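Local coordinates for protein glutaconate CoA-transferase subunit A (Acidaminococcus fermentans, PDB 1POI) that transfers the CoA moiety from acetyl-CoA to glutaconate, (R)-2-hydroxyglutarate and related compounds in the fermentative degradation of glutamate, at residues G23-D28 / G193-V198; T47-A52 / D103-M108; D173-H178 / V198-A203. All blocks are in the same frame, centred on the assembly; numbering follows the deposited sequence.

Interaction 1 of 3, residues G23-D28 / G193-V198; sequences GGFTTD and GKFQDV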
# COMPACT_ATOMS: atom_id res chain seq x y z
N GLY A 23 14.03 21.39 12.70
CA GLY A 23 14.12 20.32 11.74
C GLY A 23 14.13 20.77 10.28
O GLY A 23 14.21 21.98 10.01
N GLY A 24 14.10 19.80 9.36
CA GLY A 24 14.07 20.09 7.93
C GLY A 24 15.40 20.44 7.32
O GLY A 24 16.36 20.69 8.04
N PHE A 25 15.46 20.47 5.99
CA PHE A 25 16.67 20.77 5.23
C PHE A 25 16.33 21.87 4.25
O PHE A 25 15.48 21.67 3.39
CB PHE A 25 17.11 19.52 4.46
CG PHE A 25 18.54 19.56 3.97
CD1 PHE A 25 18.90 20.32 2.87
CD2 PHE A 25 19.52 18.80 4.60
CE1 PHE A 25 20.22 20.34 2.41
CE2 PHE A 25 20.83 18.81 4.15
CZ PHE A 25 21.18 19.58 3.05
N THR A 26 17.01 23.02 4.37
CA THR A 26 16.82 24.22 3.54
C THR A 26 15.39 24.53 3.07
O THR A 26 14.60 25.09 3.84
CB THR A 26 17.88 24.33 2.41
OG1 THR A 26 17.79 23.21 1.54
CG2 THR A 26 19.27 24.36 3.01
N THR A 27 15.04 24.23 1.82
CA THR A 27 13.66 24.48 1.36
C THR A 27 12.83 23.20 1.42
O THR A 27 11.78 23.12 0.77
CB THR A 27 13.58 25.00 -0.08
OG1 THR A 27 14.10 24.02 -0.98
CG2 THR A 27 14.36 26.28 -0.22
N ASP A 28 13.29 22.21 2.18
CA ASP A 28 12.56 20.95 2.31
C ASP A 28 12.17 20.68 3.78
O ASP A 28 13.04 20.62 4.65
CB ASP A 28 13.39 19.78 1.73
CG ASP A 28 12.59 18.46 1.61
OD1 ASP A 28 11.46 18.34 2.15
OD2 ASP A 28 13.11 17.52 0.96
N GLY A 193 13.11 11.24 3.51
CA GLY A 193 14.24 11.45 4.41
C GLY A 193 13.87 12.29 5.62
O GLY A 193 13.03 13.18 5.55
N LYS A 194 14.54 12.03 6.73
CA LYS A 194 14.27 12.73 7.97
C LYS A 194 15.24 13.84 8.30
O LYS A 194 14.97 14.65 9.17
CB LYS A 194 14.30 11.75 9.14
CG LYS A 194 13.12 10.85 9.25
CD LYS A 194 13.26 9.56 8.49
CE LYS A 194 11.89 9.27 7.90
NZ LYS A 194 11.65 7.87 7.43
N PHE A 195 16.39 13.87 7.63
CA PHE A 195 17.42 14.87 7.95
C PHE A 195 17.76 14.68 9.45
O PHE A 195 17.78 13.55 9.94
CB PHE A 195 16.93 16.30 7.62
CG PHE A 195 16.30 16.44 6.24
CD1 PHE A 195 17.08 16.29 5.10
CD2 PHE A 195 14.93 16.65 6.09
CE1 PHE A 195 16.50 16.34 3.83
CE2 PHE A 195 14.34 16.71 4.85
CZ PHE A 195 15.12 16.55 3.71
N GLN A 196 17.99 15.76 10.19
CA GLN A 196 18.32 15.65 11.61
C GLN A 196 17.10 15.50 12.49
O GLN A 196 17.20 15.38 13.70
CB GLN A 196 19.07 16.89 12.06
CG GLN A 196 18.17 18.11 12.15
CD GLN A 196 18.02 18.88 10.85
OE1 GLN A 196 18.44 18.45 9.77
NE2 GLN A 196 17.42 20.05 10.95
N ASP A 197 15.93 15.44 11.89
CA ASP A 197 14.71 15.38 12.67
C ASP A 197 14.55 14.39 13.80
O ASP A 197 14.04 14.77 14.84
CB ASP A 197 13.50 15.36 11.75
CG ASP A 197 13.36 16.64 10.99
OD1 ASP A 197 14.39 17.29 10.71
OD2 ASP A 197 12.22 17.01 10.67
N VAL A 198 14.95 13.13 13.60
CA VAL A 198 14.80 12.11 14.65
C VAL A 198 15.84 12.27 15.78
O VAL A 198 15.54 12.08 16.97
CB VAL A 198 14.81 10.69 14.04
CG1 VAL A 198 14.59 9.63 15.11
CG2 VAL A 198 13.69 10.56 13.02
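D197 and Q196 reach the 23-28 loop with polar ends, while F195 meets it with a ring. D197 holds its CG anti to its own carbonyl carbon, and its OD1 receives the amide of G24 on the syn lone pair (G24 N to D197 OD1 2.9 Å, N-H···O 161°). The other oxygen, OD2, is salt-bridged to R29, so both carboxylate oxygens are engaged. Q196 bends at chi2 (-87°) and gives NE2 to a lone pair of the G24 carbonyl, in the carbonyl plane, with 3.2 Å from Q196 NE2 to G24 O. NE2 also bonds to L22 O, and OE1 pairs with the hydroxyl of Y106, so the buried amide is used at both ends. Glycines suit positions 23 and 24: a CB on G23 would run into D197 OD2, and G24 has a positive phi and little room beside D28 O. F25 lays its CB over one face of the F195 ring, a CH-pi contact with 3.4 Å from F25 CB to the ring centroid. The two phenyl planes are inclined obliquely, at 39°, and D28 OD2 lies at the ring edge, 3.5 Å from F195 CZ. An alanine in place of F195 would remove that ring and would probably loosen the packing of F25 and D28. Type II' turns, F25 to D28 and K194 to D197, shape both segments. The Gly-Gly-Phe run in the loop after strand 19-22 of the parallel sheet recalls the Gly-Gly-Phe of the CoA-transferase signature.

Interaction 2 of 3, residues T47-A52 / D103-M108; sequences TGLGGA and DVIYMM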
# COMPACT_ATOMS: atom_id res chain seq x y z
N THR A 47 19.84 30.25 21.06
CA THR A 47 21.11 29.80 20.52
C THR A 47 20.70 28.51 19.80
O THR A 47 19.60 27.97 20.06
CB THR A 47 22.20 29.52 21.65
OG1 THR A 47 22.77 30.75 22.11
CG2 THR A 47 23.35 28.69 21.16
N GLY A 48 21.52 28.05 18.87
CA GLY A 48 21.21 26.82 18.19
C GLY A 48 22.17 26.52 17.08
O GLY A 48 23.01 27.35 16.70
N LEU A 49 22.11 25.28 16.59
CA LEU A 49 22.93 24.90 15.46
C LEU A 49 21.99 25.07 14.27
O LEU A 49 20.81 24.68 14.32
CB LEU A 49 23.39 23.44 15.53
CG LEU A 49 23.85 22.68 16.79
CD1 LEU A 49 24.77 21.60 16.32
CD2 LEU A 49 24.55 23.56 17.79
N GLY A 50 22.48 25.69 13.21
CA GLY A 50 21.65 25.89 12.04
C GLY A 50 21.37 24.63 11.24
O GLY A 50 20.21 24.32 10.95
N GLY A 51 22.41 23.86 10.96
CA GLY A 51 22.26 22.67 10.14
C GLY A 51 22.16 23.24 8.74
O GLY A 51 22.78 24.27 8.48
N ALA A 52 21.43 22.58 7.85
CA ALA A 52 21.24 23.11 6.50
C ALA A 52 20.07 24.07 6.66
O ALA A 52 18.90 23.71 6.47
CB ALA A 52 20.90 22.02 5.54
N ASP A 103 29.12 18.54 8.06
CA ASP A 103 29.27 17.15 8.45
C ASP A 103 29.30 17.07 9.97
O ASP A 103 28.51 16.34 10.59
CB ASP A 103 30.56 16.62 7.84
CG ASP A 103 30.70 17.01 6.38
OD1 ASP A 103 29.67 16.91 5.66
OD2 ASP A 103 31.79 17.44 5.97
N VAL A 104 30.15 17.91 10.56
CA VAL A 104 30.29 17.97 12.01
C VAL A 104 28.97 18.33 12.69
O VAL A 104 28.62 17.73 13.69
CB VAL A 104 31.41 18.93 12.41
CG1 VAL A 104 31.42 19.18 13.91
CG2 VAL A 104 32.73 18.36 12.00
N ILE A 105 28.23 19.29 12.13
CA ILE A 105 26.95 19.67 12.72
C ILE A 105 25.95 18.51 12.76
O ILE A 105 25.30 18.27 13.77
CB ILE A 105 26.32 20.85 11.95
CG1 ILE A 105 27.17 22.11 12.13
CG2 ILE A 105 24.87 21.08 12.44
CD1 ILE A 105 26.83 22.91 13.36
N TYR A 106 25.79 17.80 11.65
CA TYR A 106 24.85 16.68 11.63
C TYR A 106 25.37 15.58 12.56
O TYR A 106 24.59 14.90 13.20
CB TYR A 106 24.56 16.21 10.19
CG TYR A 106 23.47 17.05 9.56
CD1 TYR A 106 22.14 16.76 9.80
CD2 TYR A 106 23.78 18.21 8.84
CE1 TYR A 106 21.13 17.62 9.37
CE2 TYR A 106 22.78 19.08 8.40
CZ TYR A 106 21.46 18.78 8.68
OH TYR A 106 20.45 19.66 8.32
N MET A 107 26.69 15.46 12.67
CA MET A 107 27.27 14.49 13.60
C MET A 107 26.92 14.93 15.04
O MET A 107 26.28 14.18 15.78
CB MET A 107 28.80 14.39 13.45
CG MET A 107 29.26 13.85 12.11
SD MET A 107 29.43 12.06 11.90
CE MET A 107 28.13 11.40 12.94
N MET A 108 27.31 16.14 15.41
CA MET A 108 27.05 16.69 16.74
C MET A 108 25.66 16.36 17.24
O MET A 108 25.48 15.88 18.36
CB MET A 108 27.27 18.20 16.76
CG MET A 108 28.75 18.57 16.57
SD MET A 108 29.07 20.33 16.45
CE MET A 108 28.06 20.96 17.70
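The hydroxyl of Y106 is gripped twice: A52 donates its backbone N-H to it (A52 N to Y106 OH 3.1 Å, 165° at the hydrogen), and Q196 OE1, outside the two segments, is its second hydrogen-bond partner. The A52 donor comes in at the edge of the ring, near its plane. Tyrosine suits this place because its long, rigid side chain carries a polar atom from helix 102-114 to the backbone just beyond strand 46-49, where the CB of A52 also lies close, 3.7 Å from Y106 OH. G51 has a positive phi of 77°, natural for glycine, and a CB on it would press on the same hydroxyl. Its bare CA instead lets I105 settle against the backbone, with 3.8 Å from G51 CA to I105 CG2. The rest of the contact is apolar. L49 and I105 run past each other in opposite directions, bringing L49 CD1 to 3.8 Å from I105 CD1. One helical turn on, M108 extends through chi2 and then bends at chi3 (43°), so that its terminal methyl, CE, lies 3.6 Å from L49 CD1. This methyl, at the end of the flexible methionine chain, fits beside the branched leucine, which the chain crosses obliquely. I70 of strand 66-71 packs on both L49 and I105, and L119 of strand 118-121 packs on M108. Chemically, one hydrogen bond crosses beside a greasy interface, and no charge pair joins the segments. With a backbone N-H arriving and the amide oxygen of Q196 as second partner, the phenol probably donates to Q196 and stays neutral.

Interaction 3 of 3, residues D173-H178 / V198-A203; sequences DVAIIH and VDIAEA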
# COMPACT_ATOMS: atom_id res chain seq x y z
N ASP A 173 17.61 22.18 24.27
CA ASP A 173 16.47 22.35 25.15
C ASP A 173 15.18 21.98 24.46
O ASP A 173 14.40 21.20 24.99
CB ASP A 173 16.40 23.78 25.68
CG ASP A 173 17.59 24.14 26.53
OD1 ASP A 173 17.98 23.31 27.39
OD2 ASP A 173 18.14 25.24 26.34
N VAL A 174 14.92 22.61 23.31
CA VAL A 174 13.71 22.34 22.51
C VAL A 174 14.06 21.95 21.06
O VAL A 174 15.00 22.49 20.44
CB VAL A 174 12.78 23.57 22.39
CG1 VAL A 174 11.35 23.12 22.17
CG2 VAL A 174 12.88 24.45 23.59
N ALA A 175 13.30 21.01 20.54
CA ALA A 175 13.46 20.55 19.17
C ALA A 175 12.11 20.78 18.51
O ALA A 175 11.06 20.43 19.10
CB ALA A 175 13.81 19.12 19.14
N ILE A 176 12.11 21.43 17.34
CA ILE A 176 10.86 21.67 16.62
C ILE A 176 10.99 21.08 15.23
O ILE A 176 11.92 21.43 14.48
CB ILE A 176 10.52 23.18 16.54
CG1 ILE A 176 10.36 23.74 17.97
CG2 ILE A 176 9.22 23.38 15.76
CD1 ILE A 176 10.52 25.23 18.10
N ILE A 177 10.11 20.12 14.92
CA ILE A 177 10.10 19.44 13.62
C ILE A 177 8.69 19.33 12.98
O ILE A 177 7.66 19.30 13.69
CB ILE A 177 10.74 18.00 13.70
CG1 ILE A 177 9.81 17.03 14.42
CG2 ILE A 177 12.10 18.04 14.38
CD1 ILE A 177 10.46 15.69 14.67
N HIS A 178 8.64 19.26 11.65
CA HIS A 178 7.35 19.16 10.97
C HIS A 178 7.18 17.80 10.28
O HIS A 178 8.02 17.39 9.49
CB HIS A 178 7.22 20.28 9.94
CG HIS A 178 5.86 20.35 9.33
ND1 HIS A 178 4.76 20.77 10.05
CD2 HIS A 178 5.39 19.91 8.15
CE1 HIS A 178 3.66 20.56 9.34
NE2 HIS A 178 4.02 20.03 8.18
N VAL A 198 14.95 13.13 13.60
CA VAL A 198 14.80 12.11 14.65
C VAL A 198 15.84 12.27 15.78
O VAL A 198 15.54 12.08 16.97
CB VAL A 198 14.81 10.69 14.04
CG1 VAL A 198 14.59 9.63 15.11
CG2 VAL A 198 13.69 10.56 13.02
N ASP A 199 17.06 12.66 15.39
CA ASP A 199 18.14 12.90 16.33
C ASP A 199 17.74 14.00 17.31
O ASP A 199 17.73 13.79 18.52
CB ASP A 199 19.39 13.39 15.58
CG ASP A 199 20.22 12.26 14.99
OD1 ASP A 199 20.02 11.06 15.31
OD2 ASP A 199 21.14 12.60 14.21
N ILE A 200 17.40 15.18 16.80
CA ILE A 200 17.02 16.30 17.66
C ILE A 200 15.74 16.09 18.49
O ILE A 200 15.51 16.82 19.46
CB ILE A 200 16.98 17.64 16.88
CG1 ILE A 200 15.84 17.67 15.85
CG2 ILE A 200 18.28 17.81 16.15
CD1 ILE A 200 15.66 19.01 15.12
N ALA A 201 14.91 15.10 18.14
CA ALA A 201 13.69 14.81 18.93
C ALA A 201 14.03 13.78 20.01
O ALA A 201 13.19 13.43 20.84
CB ALA A 201 12.57 14.25 18.05
N GLU A 202 15.21 13.17 19.89
CA GLU A 202 15.68 12.21 20.86
C GLU A 202 16.55 12.98 21.86
O GLU A 202 16.44 12.77 23.07
CB GLU A 202 16.49 11.09 20.19
CG GLU A 202 17.07 10.09 21.20
CD GLU A 202 17.42 8.72 20.61
OE1 GLU A 202 18.15 8.65 19.60
OE2 GLU A 202 16.98 7.70 21.18
N ALA A 203 17.39 13.88 21.33
CA ALA A 203 18.28 14.70 22.13
C ALA A 203 17.56 15.74 22.97
O ALA A 203 17.65 15.71 24.19
CB ALA A 203 19.30 15.38 21.26
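I177 and I200 lie alongside each other and point in opposite directions, so that their branches overlap over part of their length instead of meeting tip to tip. Both have CG1 wedged between the backbone N and C, the most hindered of the three staggered positions (chi1 73° in I177 and 68° in I200), which is uncommon for an isoleucine in a helix such as I200. Beyond it both chains are extended. In I200 this sends CD1 along the strand to I177 CG2, 3.8 Å away, while I200 CG1 lies 4.0 Å from the same methyl, I177 CG2. The other branch of I177 reaches onward to the helix, where I177 CD1 stands 4.2 Å from A201 CB. A175 is the second strand residue facing the helix. Its CB meets the base of the I200 side chain, 4.1 Å from I200 CG1. Alanine suits both A175 and A201, since a short side chain lets the segments come near, with their axes 7.5 Å apart at closest. No hydrogen bond crosses the interface, which rests on aliphatic packing. Within the helix D199 O accepts from both E202 N and A203 N, while the bond from A201 N to V198 O is weak. Strand 174-178 and helix 198-203 run roughly antiparallel, at 147°, as expected of a beta-alpha-beta crossover: the chain goes on into strand 206-211, the parallel neighbour of strand 174-179 in the sheet. I176 points the other way, onto A34 and I38 of helix 32-40, so the strand is sandwiched between two helices, and W109 of helix 102-114 packs against I200.

In the fold
From the N terminus, the chain leaves strand 19-22 and opens interaction 1 at residues 23-28. Interaction 2 then opens at 47-52 and closes at 103-108, nested entirely within the loop of interaction 1. Residues 173-178 open interaction 3 before interaction 1 closes at 193-198, and interaction 3 closes directly after, at 198-203; the two therefore cross, and they share V198. Backbone pairs G23-I176 and T26-A52 bring the first loop close to both other contacts. Interaction 1 ties the loop after strand 19-22 to the start of helix 197-203, interaction 2 the end of strand 46-49 and the residues after it to helix 102-114, and interaction 3 strand 174-179 of the parallel sheet to helix 197-203.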